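Local coordinates for BtGH115A (Bacteroides thetaiotaomicron, PDB 5BY3), which acts as a family GH115 4-O-methyl-alpha-glucuronidase with specificity for decorated arabinogalactans, at residues F275-V280 against E327-K332; D321-L326 against V337-I342. All blocks are in the same frame, centred on the assembly; numbering follows the deposited sequence.

Contact 1: residues F275-V280 against E327-K332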
ATOM      1  N   PHE A 275      16.262 -24.486  15.281  1.00 54.83           N
ATOM      2  CA  PHE A 275      16.304 -23.154  14.664  1.00 50.10           C
ATOM      3  C   PHE A 275      15.148 -22.245  15.132  1.00 46.64           C
ATOM      4  O   PHE A 275      15.382 -21.218  15.754  1.00 49.22           O
ATOM      5  CB  PHE A 275      16.299 -23.365  13.127  1.00 49.87           C
ATOM      6  CG  PHE A 275      16.177 -22.113  12.320  1.00 48.15           C
ATOM      7  CD1 PHE A 275      17.268 -21.248  12.165  1.00 55.32           C
ATOM      8  CD2 PHE A 275      14.984 -21.801  11.676  1.00 49.12           C
ATOM      9  CE1 PHE A 275      17.159 -20.094  11.400  1.00 51.27           C
ATOM     10  CE2 PHE A 275      14.871 -20.647  10.915  1.00 51.31           C
ATOM     11  CZ  PHE A 275      15.961 -19.797  10.781  1.00 52.48           C
ATOM     12  N   TRP A 276      13.909 -22.649  14.853  1.00 47.99           N
ATOM     13  CA  TRP A 276      12.697 -21.954  15.323  1.00 44.85           C
ATOM     14  C   TRP A 276      12.684 -21.749  16.845  1.00 55.18           C
ATOM     15  O   TRP A 276      12.499 -20.613  17.317  1.00 59.51           O
ATOM     16  CB  TRP A 276      11.460 -22.744  14.909  1.00 42.63           C
ATOM     17  CG  TRP A 276      11.181 -22.799  13.474  1.00 39.72           C
ATOM     18  CD1 TRP A 276      11.591 -21.904  12.521  1.00 42.39           C
ATOM     19  CD2 TRP A 276      10.385 -23.758  12.795  1.00 39.82           C
ATOM     20  NE1 TRP A 276      11.136 -22.268  11.294  1.00 40.69           N
ATOM     21  CE2 TRP A 276      10.365 -23.387  11.423  1.00 40.88           C
ATOM     22  CE3 TRP A 276       9.691 -24.900  13.195  1.00 40.59           C
ATOM     23  CZ2 TRP A 276       9.671 -24.118  10.447  1.00 42.38           C
ATOM     24  CZ3 TRP A 276       8.983 -25.623  12.228  1.00 37.31           C
ATOM     25  CH2 TRP A 276       8.985 -25.227  10.861  1.00 43.68           C
ATOM     26  N   GLU A 277      12.935 -22.841  17.586  1.00 57.56           N
ATOM     27  CA  GLU A 277      12.870 -22.889  19.054  1.00 58.12           C
ATOM     28  C   GLU A 277      13.709 -21.843  19.754  1.00 55.06           C
ATOM     29  O   GLU A 277      13.228 -21.171  20.671  1.00 60.73           O
ATOM     30  CB  GLU A 277      13.255 -24.277  19.572  1.00 67.38           C
ATOM     31  CG  GLU A 277      13.447 -24.364  21.087  1.00 71.65           C
ATOM     32  CD  GLU A 277      13.885 -25.742  21.541  1.00 78.40           C
ATOM     33  OE1 GLU A 277      13.061 -26.451  22.183  1.00 73.47           O
ATOM     34  OE2 GLU A 277      15.047 -26.105  21.237  1.00 77.91           O
ATOM     35  N   ASP A 278      14.959 -21.704  19.338  1.00 53.37           N
ATOM     36  CA  ASP A 278      15.860 -20.776  20.007  1.00 54.44           C
ATOM     37  C   ASP A 278      15.263 -19.381  20.014  1.00 58.09           C
ATOM     38  O   ASP A 278      15.388 -18.649  20.995  1.00 61.45           O
ATOM     39  CB  ASP A 278      17.217 -20.778  19.318  1.00 61.88           C
ATOM     40  CG  ASP A 278      17.925 -22.128  19.405  1.00 65.98           C
ATOM     41  OD1 ASP A 278      17.441 -22.997  20.171  1.00 65.61           O
ATOM     42  OD2 ASP A 278      18.979 -22.296  18.719  1.00 58.84           O
ATOM     43  N   ARG A 279      14.584 -19.058  18.906  1.00 59.64           N
ATOM     44  CA  ARG A 279      13.989 -17.756  18.646  1.00 54.35           C
ATOM     45  C   ARG A 279      12.730 -17.523  19.479  1.00 51.64           C
ATOM     46  O   ARG A 279      12.625 -16.510  20.139  1.00 50.61           O
ATOM     47  CB  ARG A 279      13.697 -17.610  17.142  1.00 49.66           C
ATOM     48  CG  ARG A 279      12.779 -16.468  16.738  1.00 41.23           C
ATOM     49  CD  ARG A 279      13.337 -15.074  17.050  1.00 42.73           C
ATOM     50  NE  ARG A 279      14.776 -14.954  16.849  1.00 40.37           N
ATOM     51  CZ  ARG A 279      15.354 -14.803  15.672  1.00 40.08           C
ATOM     52  NH1 ARG A 279      14.622 -14.747  14.557  1.00 46.07           N
ATOM     53  NH2 ARG A 279      16.661 -14.702  15.597  1.00 35.86           N
ATOM     54  N   VAL A 280      11.777 -18.450  19.416  1.00 52.65           N
ATOM     55  CA  VAL A 280      10.604 -18.433  20.288  1.00 55.31           C
ATOM     56  C   VAL A 280      10.990 -18.260  21.773  1.00 63.91           C
ATOM     57  O   VAL A 280      10.299 -17.555  22.486  1.00 69.44           O
ATOM     58  CB  VAL A 280       9.757 -19.693  20.086  1.00 56.07           C
ATOM     59  CG1 VAL A 280       8.408 -19.589  20.780  1.00 55.78           C
ATOM     60  CG2 VAL A 280       9.561 -19.959  18.607  1.00 53.55           C
ATOM     61  N   GLU A 327       2.704 -23.255  22.826  1.00 53.93           N
ATOM     62  CA  GLU A 327       2.295 -23.963  24.086  1.00 55.06           C
ATOM     63  C   GLU A 327       3.370 -23.945  25.183  1.00 55.60           C
ATOM     64  O   GLU A 327       3.138 -23.412  26.268  1.00 60.29           O
ATOM     65  CB  GLU A 327       1.845 -25.407  23.856  1.00 54.46           C
ATOM     66  CG  GLU A 327       0.576 -25.553  23.028  1.00 64.74           C
ATOM     67  CD  GLU A 327      -0.257 -26.793  23.343  1.00 73.38           C
ATOM     68  OE1 GLU A 327      -0.046 -27.431  24.404  1.00 81.12           O
ATOM     69  OE2 GLU A 327      -1.163 -27.107  22.531  1.00 69.96           O
ATOM     70  N   LYS A 328       4.548 -24.467  24.861  1.00 52.69           N
ATOM     71  CA  LYS A 328       5.673 -24.578  25.785  1.00 58.78           C
ATOM     72  C   LYS A 328       6.380 -23.266  26.242  1.00 61.85           C
ATOM     73  O   LYS A 328       6.770 -23.189  27.406  1.00 68.92           O
ATOM     74  CB  LYS A 328       6.674 -25.622  25.226  1.00 59.88           C
ATOM     75  CG  LYS A 328       8.008 -25.798  25.943  1.00 54.76           C
ATOM     76  CD  LYS A 328       8.711 -26.965  25.280  1.00 67.69           C
ATOM     77  CE  LYS A 328       9.936 -27.445  26.037  1.00 76.32           C
ATOM     78  NZ  LYS A 328      10.311 -28.788  25.518  1.00 74.25           N
ATOM     79  N   TYR A 329       6.563 -22.261  25.376  1.00 58.32           N
ATOM     80  CA  TYR A 329       7.241 -21.009  25.821  1.00 59.13           C
ATOM     81  C   TYR A 329       6.410 -19.713  25.871  1.00 62.80           C
ATOM     82  O   TYR A 329       6.851 -18.720  26.485  1.00 53.57           O
ATOM     83  CB  TYR A 329       8.548 -20.723  25.059  1.00 57.14           C
ATOM     84  CG  TYR A 329       9.496 -21.868  25.008  1.00 67.83           C
ATOM     85  CD1 TYR A 329      10.447 -22.063  26.017  1.00 72.16           C
ATOM     86  CD2 TYR A 329       9.450 -22.777  23.950  1.00 72.90           C
ATOM     87  CE1 TYR A 329      11.326 -23.145  25.977  1.00 72.17           C
ATOM     88  CE2 TYR A 329      10.324 -23.857  23.899  1.00 77.46           C
ATOM     89  CZ  TYR A 329      11.257 -24.039  24.912  1.00 73.03           C
ATOM     90  OH  TYR A 329      12.116 -25.113  24.840  1.00 74.27           O
ATOM     91  N   VAL A 330       5.246 -19.679  25.219  1.00 60.67           N
ATOM     92  CA  VAL A 330       4.509 -18.403  25.153  1.00 61.03           C
ATOM     93  C   VAL A 330       3.251 -18.447  26.015  1.00 63.39           C
ATOM     94  O   VAL A 330       3.086 -17.601  26.900  1.00 66.79           O
ATOM     95  CB  VAL A 330       4.216 -17.869  23.700  1.00 62.95           C
ATOM     96  CG1 VAL A 330       3.676 -16.438  23.730  1.00 59.70           C
ATOM     97  CG2 VAL A 330       5.458 -17.903  22.807  1.00 57.59           C
ATOM     98  N   ASN A 331       2.375 -19.422  25.778  1.00 65.15           N
ATOM     99  CA  ASN A 331       1.102 -19.465  26.493  1.00 70.02           C
ATOM    100  C   ASN A 331       0.494 -20.849  26.438  1.00 72.52           C
ATOM    101  O   ASN A 331       0.336 -21.415  25.356  1.00 78.50           O
ATOM    102  CB  ASN A 331       0.143 -18.426  25.900  1.00 70.50           C
ATOM    103  CG  ASN A 331      -1.036 -18.118  26.798  1.00 75.94           C
ATOM    104  OD1 ASN A 331      -1.708 -19.025  27.315  1.00 75.57           O
ATOM    105  ND2 ASN A 331      -1.333 -16.822  26.945  1.00 66.76           N
ATOM    106  N   LYS A 332       0.137 -21.384  27.602  1.00 73.74           N
ATOM    107  CA  LYS A 332      -0.377 -22.744  27.680  1.00 78.00           C
ATOM    108  C   LYS A 332      -1.674 -22.948  26.866  1.00 76.62           C
ATOM    109  O   LYS A 332      -1.894 -24.029  26.323  1.00 84.07           O
ATOM    110  CB  LYS A 332      -0.501 -23.202  29.137  1.00 81.90           C
ATOM    111  CG  LYS A 332      -0.560 -24.725  29.314  1.00 97.96           C
ATOM    112  CD  LYS A 332       0.633 -25.480  28.706  1.00 97.21           C
ATOM    113  CE  LYS A 332       0.342 -26.974  28.543  1.00 89.49           C
ATOM    114  NZ  LYS A 332       1.189 -27.629  27.503  1.00 75.78           N
TER
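Tyr-329 and Glu-277 illustrate how two neighbouring helices can be joined by one long polar reach beside a small apolar contact. At the root of the tyrosine, Tyr-329 CB lies 4.4 Å from Val-280 CG1, a loose apolar touch. With CG anti to its carbonyl carbon (chi1 -51°), the ring extends from there toward helix 265-283. Lys-328 CG rests over one face of the Tyr-329 ring near the rim, 3.6 Å above its plane, while the edge at CE2 and CZ passes Glu-277 OE1. At the tip, Tyr-329 OH donates a hydrogen bond to Glu-277 OE1 at 3.1 Å. It meets that oxygen from above the carboxylate plane, 52° out of it, and the carboxylate and ring planes stand at right angles. The extended glutamate chain supplies the other half of the reach. Lys-328 NZ, 4.9 Å from Glu-277 OE1, forms no salt bridge with it but would probably favour its negative charge. Nearer the backbones, Val-280 CG1 meets Val-330 CG2 at 4.0 Å, the two side chains crossing at about a right angle, and Val-280 also packs on Leu-326. Such side-by-side packing of consecutive outer helices, here 265-283 and 308-329, is typical of the (beta/alpha)8, or TIM, barrel.

Contact 2: residues D321-L326 against V337-I342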
ATOM      1  N   ASP A 321       3.877 -28.916  15.477  1.00 56.29           N
ATOM      2  CA  ASP A 321       5.127 -28.617  16.202  1.00 56.19           C
ATOM      3  C   ASP A 321       5.307 -27.143  16.494  1.00 53.79           C
ATOM      4  O   ASP A 321       5.904 -26.778  17.530  1.00 54.09           O
ATOM      5  CB  ASP A 321       6.375 -29.063  15.439  1.00 65.49           C
ATOM      6  CG  ASP A 321       6.322 -30.504  14.956  1.00 68.98           C
ATOM      7  OD1 ASP A 321       5.224 -31.117  14.911  1.00 75.56           O
ATOM      8  OD2 ASP A 321       7.415 -31.002  14.585  1.00 62.68           O
ATOM      9  N   GLN A 322       4.846 -26.305  15.563  1.00 45.30           N
ATOM     10  CA  GLN A 322       4.972 -24.857  15.700  1.00 47.42           C
ATOM     11  C   GLN A 322       4.095 -24.323  16.830  1.00 44.45           C
ATOM     12  O   GLN A 322       4.582 -23.591  17.680  1.00 46.56           O
ATOM     13  CB  GLN A 322       4.654 -24.140  14.390  1.00 45.92           C
ATOM     14  CG  GLN A 322       5.797 -24.196  13.391  1.00 43.31           C
ATOM     15  CD  GLN A 322       5.437 -23.528  12.070  1.00 44.23           C
ATOM     16  OE1 GLN A 322       4.264 -23.351  11.727  1.00 38.95           O
ATOM     17  NE2 GLN A 322       6.458 -23.159  11.318  1.00 42.97           N
ATOM     18  N   ARG A 323       2.824 -24.715  16.842  1.00 45.42           N
ATOM     19  CA  ARG A 323       1.935 -24.460  17.982  1.00 51.29           C
ATOM     20  C   ARG A 323       2.454 -25.122  19.290  1.00 60.69           C
ATOM     21  O   ARG A 323       2.305 -24.564  20.388  1.00 63.98           O
ATOM     22  CB  ARG A 323       0.497 -24.870  17.640  1.00 47.31           C
ATOM     23  CG  ARG A 323      -0.126 -23.931  16.621  1.00 46.54           C
ATOM     24  CD  ARG A 323      -1.289 -24.480  15.821  1.00 47.95           C
ATOM     25  NE  ARG A 323      -2.552 -24.568  16.577  1.00 57.57           N
ATOM     26  CZ  ARG A 323      -3.275 -23.546  17.047  1.00 59.29           C
ATOM     27  NH1 ARG A 323      -2.897 -22.283  16.879  1.00 63.80           N
ATOM     28  NH2 ARG A 323      -4.394 -23.788  17.704  1.00 58.69           N
ATOM     29  N   GLY A 324       3.094 -26.286  19.145  1.00 61.44           N
ATOM     30  CA  GLY A 324       3.857 -26.912  20.212  1.00 55.82           C
ATOM     31  C   GLY A 324       4.797 -25.983  20.941  1.00 54.93           C
ATOM     32  O   GLY A 324       4.753 -25.913  22.169  1.00 62.02           O
ATOM     33  N   LEU A 325       5.653 -25.269  20.215  1.00 52.46           N
ATOM     34  CA  LEU A 325       6.637 -24.374  20.866  1.00 57.45           C
ATOM     35  C   LEU A 325       5.961 -23.196  21.574  1.00 60.54           C
ATOM     36  O   LEU A 325       6.450 -22.687  22.593  1.00 66.10           O
ATOM     37  CB  LEU A 325       7.620 -23.793  19.851  1.00 53.55           C
ATOM     38  CG  LEU A 325       8.623 -24.726  19.208  1.00 55.69           C
ATOM     39  CD1 LEU A 325       8.878 -24.362  17.728  1.00 51.39           C
ATOM     40  CD2 LEU A 325       9.876 -24.686  20.049  1.00 49.26           C
ATOM     41  N   LEU A 326       4.860 -22.759  20.977  1.00 55.83           N
ATOM     42  CA  LEU A 326       4.042 -21.681  21.482  1.00 54.43           C
ATOM     43  C   LEU A 326       3.372 -22.075  22.802  1.00 56.71           C
ATOM     44  O   LEU A 326       3.505 -21.307  23.784  1.00 52.34           O
ATOM     45  CB  LEU A 326       3.041 -21.230  20.402  1.00 50.77           C
ATOM     46  CG  LEU A 326       3.617 -20.594  19.101  1.00 47.61           C
ATOM     47  CD1 LEU A 326       2.486 -20.076  18.238  1.00 44.32           C
ATOM     48  CD2 LEU A 326       4.638 -19.487  19.347  1.00 43.14           C
ATOM     49  N   VAL A 337      -2.394 -16.878  21.797  1.00 62.11           N
ATOM     50  CA  VAL A 337      -1.183 -16.440  21.069  1.00 56.40           C
ATOM     51  C   VAL A 337      -1.627 -16.007  19.680  1.00 54.59           C
ATOM     52  O   VAL A 337      -2.271 -16.795  18.979  1.00 50.73           O
ATOM     53  CB  VAL A 337      -0.134 -17.556  20.902  1.00 57.85           C
ATOM     54  CG1 VAL A 337       1.148 -16.991  20.322  1.00 57.44           C
ATOM     55  CG2 VAL A 337       0.175 -18.240  22.225  1.00 58.85           C
ATOM     56  N   PRO A 338      -1.303 -14.755  19.272  1.00 53.13           N
ATOM     57  CA  PRO A 338      -1.763 -14.350  17.929  1.00 51.64           C
ATOM     58  C   PRO A 338      -0.950 -14.999  16.766  1.00 46.36           C
ATOM     59  O   PRO A 338       0.287 -15.045  16.774  1.00 42.72           O
ATOM     60  CB  PRO A 338      -1.666 -12.818  17.967  1.00 49.81           C
ATOM     61  CG  PRO A 338      -0.639 -12.522  18.993  1.00 48.31           C
ATOM     62  CD  PRO A 338      -0.670 -13.636  20.002  1.00 52.61           C
ATOM     63  N   GLN A 339      -1.685 -15.501  15.786  1.00 45.26           N
ATOM     64  CA  GLN A 339      -1.130 -16.387  14.787  1.00 47.44           C
ATOM     65  C   GLN A 339      -1.630 -16.067  13.385  1.00 44.67           C
ATOM     66  O   GLN A 339      -2.800 -15.758  13.192  1.00 49.58           O
ATOM     67  CB  GLN A 339      -1.455 -17.848  15.173  1.00 50.24           C
ATOM     68  CG  GLN A 339      -0.494 -18.393  16.235  1.00 53.20           C
ATOM     69  CD  GLN A 339      -0.971 -19.673  16.886  1.00 53.65           C
ATOM     70  OE1 GLN A 339      -0.814 -20.761  16.336  1.00 50.02           O
ATOM     71  NE2 GLN A 339      -1.546 -19.549  18.076  1.00 56.19           N
ATOM     72  N   VAL A 340      -0.759 -16.170  12.389  1.00 44.30           N
ATOM     73  CA  VAL A 340      -1.202 -15.895  11.025  1.00 43.78           C
ATOM     74  C   VAL A 340      -0.730 -17.000  10.081  1.00 44.32           C
ATOM     75  O   VAL A 340       0.385 -17.508  10.196  1.00 43.93           O
ATOM     76  CB  VAL A 340      -0.783 -14.448  10.555  1.00 45.53           C
ATOM     77  CG1 VAL A 340       0.731 -14.287  10.440  1.00 43.35           C
ATOM     78  CG2 VAL A 340      -1.443 -14.040   9.224  1.00 49.52           C
ATOM     79  N   PHE A 341      -1.596 -17.354   9.142  1.00 42.97           N
ATOM     80  CA  PHE A 341      -1.205 -18.196   8.051  1.00 41.45           C
ATOM     81  C   PHE A 341      -1.420 -17.418   6.756  1.00 42.45           C
ATOM     82  O   PHE A 341      -2.531 -16.893   6.517  1.00 40.42           O
ATOM     83  CB  PHE A 341      -2.016 -19.513   8.063  1.00 39.49           C
ATOM     84  CG  PHE A 341      -1.720 -20.415   6.895  1.00 38.15           C
ATOM     85  CD1 PHE A 341      -0.414 -20.911   6.673  1.00 36.37           C
ATOM     86  CD2 PHE A 341      -2.727 -20.750   5.983  1.00 38.84           C
ATOM     87  CE1 PHE A 341      -0.121 -21.728   5.584  1.00 29.43           C
ATOM     88  CE2 PHE A 341      -2.437 -21.590   4.898  1.00 34.85           C
ATOM     89  CZ  PHE A 341      -1.138 -22.070   4.708  1.00 32.96           C
ATOM     90  N   ILE A 342      -0.361 -17.351   5.939  1.00 42.98           N
ATOM     91  CA  ILE A 342      -0.342 -16.492   4.739  1.00 47.39           C
ATOM     92  C   ILE A 342      -0.164 -17.318   3.474  1.00 48.98           C
ATOM     93  O   ILE A 342       0.971 -17.647   3.126  1.00 50.40           O
ATOM     94  CB  ILE A 342       0.749 -15.386   4.798  1.00 46.69           C
ATOM     95  CG1 ILE A 342       0.742 -14.725   6.167  1.00 40.76           C
ATOM     96  CG2 ILE A 342       0.516 -14.311   3.707  1.00 47.38           C
ATOM     97  CD1 ILE A 342       2.022 -14.033   6.493  1.00 42.96           C
TER
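A bend at chi3 of Arg-323 (75°) and an extended chain in Gln-339, whose CG lies anti to the carbonyl carbon, bring the guanidinium to the amide, the two side chains crossing at about a right angle while the planes of the flat groups lie only 33° apart. Arg-323 NH1 donates to Gln-339 OE1 over a short 2.6 Å, yet the N-H points at the oxygen with an angle of only 138°. The oxygen sits at the guanidinium edge, near its plane, whereas the donor is tilted from the plane of the amide carbonyl. Arg-323 CG also comes within 3.3 Å of Gln-339 OE1, so the arginine folds around the amide oxygen. The other end of the amide turns back on its own chain, Gln-339 NE2 giving a nearly straight bond of 3.0 Å to Val-337 O, which, with the arginine at the other end, helps to fix the amide's rotation. The contact joins an outer helix of the TIM barrel, 308-329, to the strand that follows it, 339-341, and Asp-360, just ahead of strand 362-366, forms a salt bridge with Arg-323 NH2. A leucine in place of Gln-339 would probably leave Arg-323 NH1 without this acceptor and Val-337 O without its side-chain donor. Leu-326 comes from the direction opposite to Gln-339, its CD1 resting 3.7 Å from Gln-339 CD and 4.0 Å from Val-337 CG1, and both Leu-326 and Val-337 touch Tyr-290 of the preceding strand.

Contacts 1 and 2 lie with their centres about 9 Å apart and share helix 308-329, which faces helix 265-283 in the first and strand 339-341 in the second. Along the chain their segments alternate: 275-280, 321-326, 327-332, then 337-342. The two meet directly, with Asn-331 N at 3.0 Å from Leu-326 O, a probable hydrogen bond where the helix gives way to the loop, and with Glu-277 CB packed 3.4 Å from Leu-325 CD2. One helix thus packs both on its neighbour in the outer layer and on the parallel sheet of the barrel, showing how successive beta-alpha units are joined both around the barrel and inward.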